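Local coordinates for protein oxidoreductase (Thermotoga maritima, PDB 1ZH8) that probably catalyses NADP(H)-dependent oxidation or reduction at an alcohol or carbonyl group of a substrate that is not established, at residues L211-A221 with F233-T244; L317-A325 with N332-L340. One frame throughout, in Å; residues are numbered along the deposited sequence.

Overall arrangement
Contact 1 is a beta hairpin, strands 214-222 and 233-240, in the large sheet of the GFO/IDH/MocA C-terminal domain. Contact 2 packs helix 313-329 against the chain's C-terminal tail. Their centres are about 9 Å apart. Strand 334-335 of contact 2 borders strand 214-222, and Val334 N lies 2.7 Å from Ile217 O, a probable hydrogen bond. The helix covers the Ile217 and Phe238 face of the hairpin, where Phe322 meets Phe238 edge-to-face. The other face meets the second subunit. The sodium ion is bound in the loop that joins the two hairpin strands, about 8 Å from the Phe233 side chain. NADP binding involves the Rossmann-fold domain.

Contact 1. Residues L211-A221 with F233-T244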
loop_
_atom_site.group_PDB
_atom_site.type_symbol
_atom_site.label_atom_id
_atom_site.label_comp_id
_atom_site.label_asym_id
_atom_site.label_seq_id
_atom_site.Cartn_x
_atom_site.Cartn_y
_atom_site.Cartn_z
ATOM N N LEU A 211 5.992 -15.968 -0.400
ATOM C CA LEU A 211 6.290 -15.539 0.968
ATOM C C LEU A 211 5.675 -16.339 2.114
ATOM O O LEU A 211 5.991 -16.058 3.280
ATOM C CB LEU A 211 5.995 -14.035 1.139
ATOM C CG LEU A 211 6.912 -13.112 0.334
ATOM C CD1 LEU A 211 6.333 -11.721 0.232
ATOM C CD2 LEU A 211 8.323 -13.099 0.902
ATOM N N GLY A 212 4.824 -17.320 1.795
ATOM C CA GLY A 212 4.189 -18.180 2.806
ATOM C C GLY A 212 2.839 -17.627 3.265
ATOM O O GLY A 212 2.279 -16.720 2.625
ATOM N N GLU A 213 2.337 -18.150 4.379
ATOM C CA GLU A 213 0.993 -17.853 4.872
ATOM C C GLU A 213 0.834 -16.461 5.446
ATOM O O GLU A 213 1.757 -15.908 6.067
ATOM C CB GLU A 213 0.591 -18.854 5.965
ATOM C CG GLU A 213 0.811 -20.333 5.607
ATOM C CD GLU A 213 -0.073 -20.857 4.477
ATOM O OE1 GLU A 213 -0.893 -20.108 3.903
ATOM O OE2 GLU A 213 0.059 -22.045 4.153
ATOM N N ILE A 214 -0.362 -15.917 5.273
ATOM C CA ILE A 214 -0.688 -14.598 5.782
ATOM C C ILE A 214 -1.393 -14.697 7.136
ATOM O O ILE A 214 -2.310 -15.488 7.303
ATOM C CB ILE A 214 -1.529 -13.821 4.749
ATOM C CG1 ILE A 214 -0.672 -13.584 3.505
ATOM C CG2 ILE A 214 -1.938 -12.482 5.310
ATOM C CD1 ILE A 214 -1.395 -13.605 2.200
ATOM N N GLU A 215 -0.956 -13.886 8.100
ATOM C CA GLU A 215 -1.530 -13.891 9.455
ATOM C C GLU A 215 -2.766 -13.013 9.600
ATOM O O GLU A 215 -3.792 -13.453 10.104
ATOM C CB GLU A 215 -0.493 -13.477 10.487
ATOM C CG GLU A 215 -1.014 -13.568 11.926
ATOM C CD GLU A 215 -0.037 -13.046 12.965
ATOM O OE1 GLU A 215 1.010 -13.687 13.148
ATOM O OE2 GLU A 215 -0.326 -12.016 13.616
ATOM N N TRP A 216 -2.657 -11.755 9.191
ATOM C CA TRP A 216 -3.772 -10.836 9.325
ATOM C C TRP A 216 -3.770 -9.869 8.164
ATOM O O TRP A 216 -2.709 -9.580 7.592
ATOM C CB TRP A 216 -3.728 -10.082 10.670
ATOM C CG TRP A 216 -2.535 -9.186 10.837
ATOM C CD1 TRP A 216 -1.387 -9.473 11.520
ATOM C CD2 TRP A 216 -2.368 -7.845 10.322
ATOM N NE1 TRP A 216 -0.517 -8.401 11.467
ATOM C CE2 TRP A 216 -1.093 -7.397 10.730
ATOM C CE3 TRP A 216 -3.175 -6.983 9.562
ATOM C CZ2 TRP A 216 -0.599 -6.128 10.388
ATOM C CZ3 TRP A 216 -2.675 -5.719 9.223
ATOM C CH2 TRP A 216 -1.408 -5.311 9.640
ATOM N N ILE A 217 -4.958 -9.365 7.847
ATOM C CA ILE A 217 -5.137 -8.352 6.829
ATOM C C ILE A 217 -6.015 -7.257 7.373
ATOM O O ILE A 217 -6.761 -7.468 8.331
ATOM C CB ILE A 217 -5.820 -8.920 5.582
ATOM C CG1 ILE A 217 -7.194 -9.481 5.944
ATOM C CG2 ILE A 217 -5.010 -10.036 5.008
ATOM C CD1 ILE A 217 -8.317 -8.467 5.968
ATOM N N SER A 218 -5.946 -6.098 6.723
ATOM C CA SER A 218 -6.824 -4.974 6.997
ATOM C C SER A 218 -7.026 -4.363 5.619
ATOM O O SER A 218 -6.058 -4.058 4.940
ATOM C CB SER A 218 -6.118 -4.006 7.954
ATOM O OG SER A 218 -6.801 -2.766 8.081
ATOM N N ALA A 219 -8.258 -4.209 5.162
ATOM C CA ALA A 219 -8.463 -3.833 3.770
ATOM C C ALA A 219 -9.706 -3.015 3.561
ATOM O O ALA A 219 -10.650 -3.086 4.349
ATOM C CB ALA A 219 -8.511 -5.092 2.887
ATOM N N VAL A 220 -9.726 -2.254 2.476
ATOM C CA VAL A 220 -10.928 -1.508 2.107
ATOM C C VAL A 220 -11.333 -1.854 0.658
ATOM O O VAL A 220 -10.535 -1.722 -0.270
ATOM C CB VAL A 220 -10.743 0.020 2.364
ATOM C CG1 VAL A 220 -9.499 0.518 1.692
ATOM C CG2 VAL A 220 -11.940 0.823 1.897
ATOM N N ALA A 221 -12.564 -2.337 0.496
ATOM C CA ALA A 221 -13.101 -2.776 -0.793
ATOM C C ALA A 221 -14.199 -1.837 -1.252
ATOM O O ALA A 221 -15.075 -1.481 -0.465
ATOM C CB ALA A 221 -13.640 -4.157 -0.674
ATOM N N PHE A 233 -12.679 -2.821 -6.582
ATOM C CA PHE A 233 -11.494 -2.158 -6.082
ATOM C C PHE A 233 -11.155 -2.668 -4.690
ATOM O O PHE A 233 -12.030 -2.861 -3.859
ATOM C CB PHE A 233 -11.672 -0.643 -6.076
ATOM C CG PHE A 233 -10.500 0.096 -5.489
ATOM C CD1 PHE A 233 -10.429 0.345 -4.117
ATOM C CD2 PHE A 233 -9.462 0.519 -6.292
ATOM C CE1 PHE A 233 -9.356 1.009 -3.568
ATOM C CE2 PHE A 233 -8.371 1.189 -5.743
ATOM C CZ PHE A 233 -8.320 1.433 -4.379
ATOM N N LEU A 234 -9.878 -2.900 -4.434
ATOM C CA LEU A 234 -9.464 -3.383 -3.128
ATOM C C LEU A 234 -8.091 -2.805 -2.802
ATOM O O LEU A 234 -7.208 -2.809 -3.656
ATOM C CB LEU A 234 -9.429 -4.904 -3.130
ATOM C CG LEU A 234 -8.883 -5.544 -1.856
ATOM C CD1 LEU A 234 -9.873 -5.225 -0.745
ATOM C CD2 LEU A 234 -8.706 -7.037 -1.994
ATOM N N SER A 235 -7.924 -2.268 -1.596
ATOM C CA SER A 235 -6.591 -1.919 -1.082
ATOM C C SER A 235 -6.396 -2.526 0.305
ATOM O O SER A 235 -7.288 -2.433 1.171
ATOM C CB SER A 235 -6.395 -0.411 -1.037
ATOM O OG SER A 235 -5.021 -0.091 -0.928
ATOM N N SER A 236 -5.234 -3.130 0.525
ATOM C CA SER A 236 -4.998 -3.916 1.732
ATOM C C SER A 236 -3.578 -3.825 2.264
ATOM O O SER A 236 -2.629 -3.664 1.501
ATOM C CB SER A 236 -5.306 -5.383 1.451
ATOM O OG SER A 236 -4.381 -5.896 0.525
ATOM N N ILE A 237 -3.443 -3.927 3.583
ATOM C CA ILE A 237 -2.155 -4.263 4.197
ATOM C C ILE A 237 -2.314 -5.557 4.945
ATOM O O ILE A 237 -3.407 -5.905 5.424
ATOM C CB ILE A 237 -1.645 -3.227 5.213
ATOM C CG1 ILE A 237 -2.790 -2.700 6.054
ATOM C CG2 ILE A 237 -0.934 -2.080 4.516
ATOM C CD1 ILE A 237 -2.310 -1.974 7.263
ATOM N N PHE A 238 -1.213 -6.257 5.084
ATOM C CA PHE A 238 -1.241 -7.513 5.793
ATOM C C PHE A 238 0.179 -7.834 6.250
ATOM O O PHE A 238 1.142 -7.170 5.873
ATOM C CB PHE A 238 -1.814 -8.635 4.901
ATOM C CG PHE A 238 -1.229 -8.667 3.511
ATOM C CD1 PHE A 238 -1.690 -7.776 2.516
ATOM C CD2 PHE A 238 -0.226 -9.569 3.187
ATOM C CE1 PHE A 238 -1.180 -7.787 1.227
ATOM C CE2 PHE A 238 0.302 -9.598 1.878
ATOM C CZ PHE A 238 -0.180 -8.710 0.895
ATOM N N GLU A 239 0.298 -8.853 7.078
ATOM C CA GLU A 239 1.595 -9.286 7.531
ATOM C C GLU A 239 1.639 -10.794 7.319
ATOM O O GLU A 239 0.684 -11.501 7.608
ATOM C CB GLU A 239 1.781 -8.887 8.994
ATOM C CG GLU A 239 3.130 -9.196 9.587
ATOM C CD GLU A 239 3.295 -8.645 11.011
ATOM O OE1 GLU A 239 2.292 -8.240 11.640
ATOM O OE2 GLU A 239 4.443 -8.624 11.503
ATOM N N PHE A 240 2.726 -11.279 6.743
ATOM C CA PHE A 240 2.925 -12.712 6.654
ATOM C C PHE A 240 3.334 -13.246 8.036
ATOM O O PHE A 240 3.815 -12.482 8.893
ATOM C CB PHE A 240 4.003 -13.018 5.621
ATOM C CG PHE A 240 3.603 -12.709 4.206
ATOM C CD1 PHE A 240 3.845 -11.442 3.655
ATOM C CD2 PHE A 240 3.028 -13.691 3.408
ATOM C CE1 PHE A 240 3.505 -11.160 2.334
ATOM C CE2 PHE A 240 2.650 -13.410 2.089
ATOM C CZ PHE A 240 2.889 -12.151 1.551
ATOM N N GLU A 241 3.155 -14.551 8.245
ATOM C CA GLU A 241 3.585 -15.185 9.501
ATOM C C GLU A 241 5.057 -15.001 9.734
ATOM O O GLU A 241 5.489 -15.045 10.873
ATOM C CB GLU A 241 3.276 -16.678 9.523
ATOM C CG GLU A 241 1.781 -17.000 9.679
ATOM C CD GLU A 241 1.491 -18.491 9.543
ATOM O OE1 GLU A 241 2.461 -19.275 9.378
ATOM O OE2 GLU A 241 0.302 -18.882 9.609
ATOM N N ASN A 242 5.833 -14.799 8.659
ATOM C CA ASN A 242 7.289 -14.597 8.797
ATOM C C ASN A 242 7.683 -13.174 9.200
ATOM O O ASN A 242 8.847 -12.902 9.422
ATOM C CB ASN A 242 8.069 -15.074 7.552
ATOM C CG ASN A 242 7.805 -14.223 6.311
ATOM O OD1 ASN A 242 7.354 -13.074 6.390
ATOM N ND2 ASN A 242 8.104 -14.791 5.145
ATOM N N GLY A 243 6.709 -12.273 9.278
ATOM C CA GLY A 243 6.975 -10.888 9.681
ATOM C C GLY A 243 7.035 -9.889 8.541
ATOM O O GLY A 243 7.148 -8.684 8.796
ATOM N N THR A 244 6.963 -10.384 7.297
ATOM C CA THR A 244 6.996 -9.520 6.125
ATOM C C THR A 244 5.682 -8.759 6.021
ATOM O O THR A 244 4.605 -9.332 6.272
ATOM C CB THR A 244 7.180 -10.330 4.828
ATOM O OG1 THR A 244 8.300 -11.200 4.977
ATOM C CG2 THR A 244 7.406 -9.407 3.628
HETATM O O HOH W 1 5.108 -16.170 6.089
#
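Trp216 NE1 donates to Glu239 OE1 at 2.8 Å, on the anti lone pair. The indole and carboxylate planes are almost perpendicular, 89° apart. Trp216 CG lies between its own N and carbonyl carbon (chi1 64°), which turns the ring across the neighbouring strand, with Glu239 N over its centre. Lys333 makes a cation-pi contact with this ring. A leucine at Trp216 would probably leave Glu239 OE1 without its indole donor and Lys333 without its aromatic partner. Glu239 OE2 pairs with Lys222 of the second subunit.

From Glu215 to Val220 the strands form an antiparallel ladder. Ser218 pairs with Ile237, and Val220 with Ser235, through two backbone bonds each. A beta bulge near Glu215 shifts the register by one residue. Beyond it, Glu241 N gives Glu213 O a nearly straight hydrogen bond of 2.9 Å (170° at the hydrogen). Phe240 CA makes a CA-H...O contact with the same oxygen, and a water adds a weak bond. That water joins Leu211 O to Asn242 N. Asn242 OD1 accepts from Thr244 N, an Asx turn.

At the end of the hairpin, Leu211 CB, from the last turn of helix 195-211, lies over the Phe240 ring, 3.6 Å from its centroid. Gly212 O lies at the ring edge. On the helix-covered face, Ile217 CG2 touches Phe238 CB at 3.5 Å.

That face is mostly apolar, though Ser236 bonds to Tyr248 O. The other is mixed: Ile237 packing and the Glu239 to Lys222 salt bridge both reach the second subunit.

Contact 2. Residues L317-A325 with N332-L340; sequences LKDLAFIEA and NKVFVSSLL
Leu317 and Leu340 lie alongside each other, running opposite ways, with their CD2 atoms 3.7 Å apart. Most of the contact is aliphatic packing of this kind. Ala321 CB meets Val336 CG1 at 3.9 Å and also touches Leu340 CD2. One helical turn on, Ala325 CB rests on Val334 CG1 at 3.8 Å. Val334 CG1 points there because it is anti to its own N (chi1 180°). The two alanines let the tail come close to the helix.

Other methyls lie against the helix backbone and the aliphatic stems of Glu324 and Lys318. Leu339 CD2 lies 3.6 Å from Ala321 O and also reaches Ala325 N and Glu324 CB. Beyond that stem, the Glu324 carboxylate bonds through OE1 to Val119 N. Leu340 CD1 meets Lys318 at CG, the two side chains crossing at about a right angle.

Hydrogen bonds hold each segment rather than joining the two. Phe335 O accepts from both Ser338 N and Ser338 OG, the latter at 2.7 Å, which ties the start of the 3-10 turn of 336-339.

With no hydrogen bond between the segments, the C-terminal tail is held to the helix by apolar contact, and backbone bonds from Val334 and Val336 to strand 214-222 secure its other edge.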
loop_
_atom_site.group_PDB
_atom_site.type_symbol
_atom_site.label_atom_id
_atom_site.label_comp_id
_atom_site.label_asym_id
_atom_site.label_seq_id
_atom_site.Cartn_x
_atom_site.Cartn_y
_atom_site.Cartn_z
ATOM N N LEU A 317 -8.521 -23.008 -0.729
ATOM C CA LEU A 317 -9.368 -22.475 0.309
ATOM C C LEU A 317 -8.629 -21.321 0.995
ATOM O O LEU A 317 -9.212 -20.268 1.255
ATOM C CB LEU A 317 -9.790 -23.568 1.289
ATOM C CG LEU A 317 -10.853 -23.092 2.290
ATOM C CD1 LEU A 317 -12.148 -22.803 1.592
ATOM C CD2 LEU A 317 -11.070 -24.097 3.433
ATOM N N LYS A 318 -7.337 -21.517 1.245
ATOM C CA LYS A 318 -6.502 -20.447 1.807
ATOM C C LYS A 318 -6.415 -19.223 0.889
ATOM O O LYS A 318 -6.405 -18.097 1.372
ATOM C CB LYS A 318 -5.103 -20.957 2.175
ATOM C CG LYS A 318 -5.104 -21.960 3.334
ATOM C CD LYS A 318 -3.756 -22.695 3.457
ATOM C CE LYS A 318 -3.741 -23.524 4.755
ATOM N NZ LYS A 318 -2.445 -24.182 5.026
ATOM N N ASP A 319 -6.381 -19.433 -0.427
ATOM C CA ASP A 319 -6.408 -18.294 -1.331
ATOM C C ASP A 319 -7.710 -17.506 -1.150
ATOM O O ASP A 319 -7.704 -16.264 -1.064
ATOM C CB ASP A 319 -6.296 -18.719 -2.792
ATOM C CG ASP A 319 -5.026 -19.478 -3.105
ATOM O OD1 ASP A 319 -3.984 -19.230 -2.461
ATOM O OD2 ASP A 319 -5.087 -20.325 -4.028
ATOM N N LEU A 320 -8.818 -18.239 -1.086
ATOM C CA LEU A 320 -10.111 -17.611 -1.029
ATOM C C LEU A 320 -10.243 -16.868 0.304
ATOM O O LEU A 320 -10.649 -15.720 0.316
ATOM C CB LEU A 320 -11.218 -18.645 -1.252
ATOM C CG LEU A 320 -12.657 -18.138 -1.295
ATOM C CD1 LEU A 320 -12.813 -16.998 -2.281
ATOM C CD2 LEU A 320 -13.568 -19.268 -1.699
ATOM N N ALA A 321 -9.837 -17.510 1.399
ATOM C CA ALA A 321 -9.833 -16.904 2.742
ATOM C C ALA A 321 -9.143 -15.526 2.824
ATOM O O ALA A 321 -9.660 -14.611 3.475
ATOM C CB ALA A 321 -9.215 -17.867 3.758
ATOM N N PHE A 322 -7.988 -15.386 2.174
ATOM C CA PHE A 322 -7.322 -14.093 2.089
ATOM C C PHE A 322 -8.266 -13.032 1.506
ATOM O O PHE A 322 -8.455 -11.969 2.102
ATOM C CB PHE A 322 -6.020 -14.178 1.260
ATOM C CG PHE A 322 -5.399 -12.831 0.970
ATOM C CD1 PHE A 322 -4.498 -12.256 1.865
ATOM C CD2 PHE A 322 -5.730 -12.130 -0.184
ATOM C CE1 PHE A 322 -3.918 -11.013 1.615
ATOM C CE2 PHE A 322 -5.166 -10.874 -0.447
ATOM C CZ PHE A 322 -4.255 -10.319 0.457
ATOM N N ILE A 323 -8.872 -13.329 0.355
ATOM C CA ILE A 323 -9.782 -12.379 -0.283
ATOM C C ILE A 323 -11.037 -12.164 0.551
ATOM O O ILE A 323 -11.429 -11.019 0.802
ATOM C CB ILE A 323 -10.154 -12.803 -1.719
ATOM C CG1 ILE A 323 -8.890 -12.868 -2.597
ATOM C CG2 ILE A 323 -11.163 -11.836 -2.325
ATOM C CD1 ILE A 323 -8.198 -11.560 -2.730
ATOM N N GLU A 324 -11.657 -13.243 1.019
ATOM C CA GLU A 324 -12.851 -13.075 1.846
ATOM C C GLU A 324 -12.575 -12.192 3.089
ATOM O O GLU A 324 -13.396 -11.363 3.454
ATOM C CB GLU A 324 -13.461 -14.418 2.226
ATOM C CG GLU A 324 -14.786 -14.287 2.987
ATOM C CD GLU A 324 -15.593 -15.576 3.042
ATOM O OE1 GLU A 324 -15.443 -16.453 2.152
ATOM O OE2 GLU A 324 -16.398 -15.699 3.981
ATOM N N ALA A 325 -11.406 -12.346 3.701
ATOM C CA ALA A 325 -11.005 -11.479 4.816
ATOM C C ALA A 325 -10.945 -9.998 4.426
ATOM O O ALA A 325 -11.499 -9.161 5.134
ATOM C CB ALA A 325 -9.678 -11.928 5.401
ATOM N N ASN A 332 -10.888 -3.061 9.279
ATOM C CA ASN A 332 -10.610 -3.724 10.543
ATOM C C ASN A 332 -9.648 -4.896 10.368
ATOM O O ASN A 332 -9.606 -5.548 9.313
ATOM C CB ASN A 332 -11.914 -4.196 11.194
ATOM C CG ASN A 332 -12.746 -3.043 11.708
ATOM O OD1 ASN A 332 -12.350 -2.333 12.632
ATOM N ND2 ASN A 332 -13.901 -2.843 11.106
ATOM N N LYS A 333 -8.888 -5.175 11.417
ATOM C CA LYS A 333 -7.896 -6.233 11.362
ATOM C C LYS A 333 -8.620 -7.572 11.351
ATOM O O LYS A 333 -9.475 -7.819 12.181
ATOM C CB LYS A 333 -6.961 -6.098 12.552
ATOM C CG LYS A 333 -5.741 -6.961 12.539
ATOM C CD LYS A 333 -5.025 -6.801 13.878
ATOM C CE LYS A 333 -3.625 -7.333 13.777
ATOM N NZ LYS A 333 -2.787 -6.858 14.911
ATOM N N VAL A 334 -8.331 -8.409 10.365
ATOM C CA VAL A 334 -8.920 -9.731 10.335
ATOM C C VAL A 334 -7.802 -10.765 10.332
ATOM O O VAL A 334 -6.927 -10.730 9.476
ATOM C CB VAL A 334 -9.797 -9.952 9.095
ATOM C CG1 VAL A 334 -10.396 -11.378 9.116
ATOM C CG2 VAL A 334 -10.889 -8.876 8.991
ATOM N N PHE A 335 -7.824 -11.664 11.308
ATOM C CA PHE A 335 -6.889 -12.776 11.359
ATOM C C PHE A 335 -7.434 -13.890 10.460
ATOM O O PHE A 335 -8.498 -14.478 10.726
ATOM C CB PHE A 335 -6.725 -13.267 12.797
ATOM C CG PHE A 335 -5.958 -12.313 13.682
ATOM C CD1 PHE A 335 -4.569 -12.388 13.772
ATOM C CD2 PHE A 335 -6.623 -11.343 14.430
ATOM C CE1 PHE A 335 -3.858 -11.524 14.587
ATOM C CE2 PHE A 335 -5.901 -10.458 15.247
ATOM C CZ PHE A 335 -4.505 -10.561 15.325
ATOM N N VAL A 336 -6.693 -14.173 9.395
ATOM C CA VAL A 336 -7.136 -15.093 8.352
ATOM C C VAL A 336 -7.489 -16.484 8.864
ATOM O O VAL A 336 -8.491 -17.054 8.454
ATOM C CB VAL A 336 -6.107 -15.190 7.208
ATOM C CG1 VAL A 336 -6.624 -16.124 6.120
ATOM C CG2 VAL A 336 -5.854 -13.809 6.618
ATOM N N SER A 337 -6.676 -17.027 9.762
ATOM C CA SER A 337 -7.030 -18.278 10.436
ATOM C C SER A 337 -8.487 -18.397 10.897
ATOM O O SER A 337 -9.053 -19.477 10.795
ATOM C CB SER A 337 -6.129 -18.518 11.630
ATOM O OG SER A 337 -4.923 -19.084 11.173
ATOM N N SER A 338 -9.082 -17.311 11.392
ATOM C CA SER A 338 -10.423 -17.360 11.995
ATOM C C SER A 338 -11.508 -17.715 10.986
ATOM O O SER A 338 -12.625 -18.053 11.371
ATOM C CB SER A 338 -10.780 -16.046 12.699
ATOM O OG SER A 338 -10.982 -15.000 11.761
ATOM N N LEU A 339 -11.174 -17.640 9.702
ATOM C CA LEU A 339 -12.109 -18.001 8.647
ATOM C C LEU A 339 -11.981 -19.471 8.317
ATOM O O LEU A 339 -12.892 -20.067 7.752
ATOM C CB LEU A 339 -11.843 -17.174 7.380
ATOM C CG LEU A 339 -12.508 -15.802 7.205
ATOM C CD1 LEU A 339 -11.994 -14.762 8.195
ATOM C CD2 LEU A 339 -12.316 -15.314 5.778
ATOM N N LEU A 340 -10.842 -20.051 8.666
ATOM C CA LEU A 340 -10.536 -21.423 8.284
ATOM C C LEU A 340 -10.968 -22.436 9.338
ATOM O O LEU A 340 -10.893 -23.631 9.089
ATOM C CB LEU A 340 -9.048 -21.577 7.951
ATOM C CG LEU A 340 -8.650 -20.898 6.632
ATOM C CD1 LEU A 340 -7.132 -20.813 6.494
ATOM C CD2 LEU A 340 -9.253 -21.629 5.449
ATOM O OXT LEU A 340 -11.403 -22.107 10.449
#